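Side-chain contact in angiotensin-converting enzyme (Anopheles gambiae, PDB 6S1Y), which is a zinc metallopeptidase that probably removes dipeptides from the carboxyl ends of peptides, as other angiotensin-converting enzymes do: residues 498-501 with 502-506. Residues are numbered along the deposited sequence; the frame is centred on the assembly and turned at random.
Sequences FVSY and VIQFQ
The carbonyl oxygen of Ser-500 is gripped twice by Gln-504. The backbone N of Gln-504 gives the routine helical bond, 2.8 Å to Ser-500 O, and its side-chain NE2 adds a weak one to the same oxygen at 3.1 Å. NE2 also reaches Ser-500 OG, again weakly, with a bent N-H...O angle of 130°. The fold-back rests on chi1 of Gln-504, 74°, which sets CG between the backbone N and the carbonyl carbon; the chain then runs extended back along the helix toward Ser-500. Glutamine, with two methylenes before its amide, is long enough to bring NE2 back to the previous turn, while serine offers a hydroxyl oxygen beside its carbonyl as a second acceptor. The main bond of NE2, however, goes to OD2 of Asp-389 on helix 381-395; the two Ser-500 oxygens probably share the other N-H in a bifurcated bond.

NE2 also lies over one face of the Tyr-501 ring, near its rim, 3.7 Å from Tyr-501 CD1, with amide and ring planes 43° apart. Phe-505 turns its ring edge to its own helix: CD1 comes within a tight 2.9 Å of Tyr-501 O, near the ring plane, which weak C-H polarity may ease. Val-499 CG1 meets Ile-503 CG2 at 4.1 Å. Phe-498 CE1 lies beside Val-502 CG2; ring and methyls, buried and apolar, suit the side facing Val-207, Val-210, Ala-435 and Leu-432.

The face carrying Ser-500, Tyr-501 and Phe-505 packs on helix 381-395, where Ser-500 touches the zinc ligand Glu-385. One buried amide thus links Ser-500 to Asp-389, consistent with a second-shell role at the metal site, and its N-H may help to stabilise the carboxylate.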
loop_
_atom_site.group_PDB
_atom_site.type_symbol
_atom_site.label_atom_id
_atom_site.label_comp_id
_atom_site.label_asym_id
_atom_site.label_seq_id
_atom_site.Cartn_x
_atom_site.Cartn_y
_atom_site.Cartn_z
ATOM N N PHE A 498 -5.201 -2.894 -3.203
ATOM C CA PHE A 498 -6.610 -3.029 -3.549
ATOM C C PHE A 498 -7.268 -4.133 -2.724
ATOM O O PHE A 498 -8.333 -3.939 -2.118
ATOM C CB PHE A 498 -6.748 -3.323 -5.055
ATOM C CG PHE A 498 -8.174 -3.411 -5.523
ATOM C CD1 PHE A 498 -8.905 -4.580 -5.363
ATOM C CD2 PHE A 498 -8.793 -2.321 -6.114
ATOM C CE1 PHE A 498 -10.230 -4.655 -5.794
ATOM C CE2 PHE A 498 -10.106 -2.388 -6.543
ATOM C CZ PHE A 498 -10.827 -3.565 -6.374
ATOM N N VAL A 499 -6.648 -5.308 -2.693
ATOM C CA VAL A 499 -7.199 -6.416 -1.921
ATOM C C VAL A 499 -7.295 -6.037 -0.451
ATOM O O VAL A 499 -8.328 -6.247 0.198
ATOM C CB VAL A 499 -6.343 -7.677 -2.138
ATOM C CG1 VAL A 499 -6.833 -8.826 -1.295
ATOM C CG2 VAL A 499 -6.396 -8.079 -3.584
ATOM N N SER A 500 -6.226 -5.448 0.092
ATOM C CA SER A 500 -6.250 -4.985 1.475
ATOM C C SER A 500 -7.435 -4.072 1.760
ATOM O O SER A 500 -8.087 -4.185 2.799
ATOM C CB SER A 500 -4.962 -4.235 1.794
ATOM O OG SER A 500 -5.102 -3.592 3.045
ATOM N N TYR A 501 -7.680 -3.101 0.883
ATOM C CA TYR A 501 -8.721 -2.116 1.164
ATOM C C TYR A 501 -10.115 -2.735 1.118
ATOM O O TYR A 501 -11.021 -2.228 1.785
ATOM C CB TYR A 501 -8.588 -0.925 0.212
ATOM C CG TYR A 501 -7.715 0.163 0.803
ATOM C CD1 TYR A 501 -6.374 -0.072 1.081
ATOM C CD2 TYR A 501 -8.236 1.413 1.118
ATOM C CE1 TYR A 501 -5.566 0.902 1.646
ATOM C CE2 TYR A 501 -7.420 2.409 1.691
ATOM C CZ TYR A 501 -6.097 2.131 1.960
ATOM O OH TYR A 501 -5.294 3.086 2.514
ATOM N N VAL A 502 -10.293 -3.850 0.417
ATOM C CA VAL A 502 -11.534 -4.610 0.524
ATOM C C VAL A 502 -11.553 -5.468 1.797
ATOM O O VAL A 502 -12.449 -5.342 2.641
ATOM C CB VAL A 502 -11.735 -5.491 -0.720
ATOM C CG1 VAL A 502 -13.032 -6.308 -0.565
ATOM C CG2 VAL A 502 -11.741 -4.665 -1.992
ATOM N N ILE A 503 -10.583 -6.378 1.939
ATOM C CA ILE A 503 -10.703 -7.381 3.003
ATOM C C ILE A 503 -10.506 -6.768 4.373
ATOM O O ILE A 503 -11.013 -7.299 5.368
ATOM C CB ILE A 503 -9.715 -8.560 2.832
ATOM C CG1 ILE A 503 -8.275 -8.115 3.061
ATOM C CG2 ILE A 503 -9.881 -9.172 1.471
ATOM C CD1 ILE A 503 -7.274 -9.212 2.793
ATOM N N GLN A 504 -9.770 -5.660 4.473
ATOM C CA GLN A 504 -9.587 -5.089 5.799
ATOM C C GLN A 504 -10.927 -4.752 6.445
ATOM O O GLN A 504 -11.032 -4.731 7.683
ATOM C CB GLN A 504 -8.682 -3.860 5.764
ATOM C CG GLN A 504 -9.294 -2.589 5.182
ATOM C CD GLN A 504 -8.260 -1.441 5.108
ATOM O OE1 GLN A 504 -8.434 -0.404 5.719
ATOM N NE2 GLN A 504 -7.191 -1.654 4.356
ATOM N N PHE A 505 -11.967 -4.476 5.652
ATOM C CA PHE A 505 -13.263 -4.200 6.273
ATOM C C PHE A 505 -13.957 -5.494 6.688
ATOM O O PHE A 505 -14.743 -5.498 7.643
ATOM C CB PHE A 505 -14.140 -3.357 5.328
ATOM C CG PHE A 505 -13.608 -1.954 5.122
ATOM C CD1 PHE A 505 -12.695 -1.674 4.111
ATOM C CD2 PHE A 505 -13.994 -0.927 5.962
ATOM C CE1 PHE A 505 -12.188 -0.382 3.948
ATOM C CE2 PHE A 505 -13.483 0.359 5.804
ATOM C CZ PHE A 505 -12.581 0.622 4.803
ATOM N N GLN A 506 -13.675 -6.599 5.988
ATOM C CA GLN A 506 -14.119 -7.909 6.460
ATOM C C GLN A 506 -13.445 -8.270 7.781
ATOM O O GLN A 506 -14.106 -8.728 8.714
ATOM C CB GLN A 506 -13.838 -8.960 5.390
ATOM C CG GLN A 506 -14.570 -8.693 4.085
ATOM C CD GLN A 506 -14.310 -9.727 3.036
ATOM O OE1 GLN A 506 -13.565 -9.490 2.071
ATOM N NE2 GLN A 506 -14.935 -10.884 3.183
#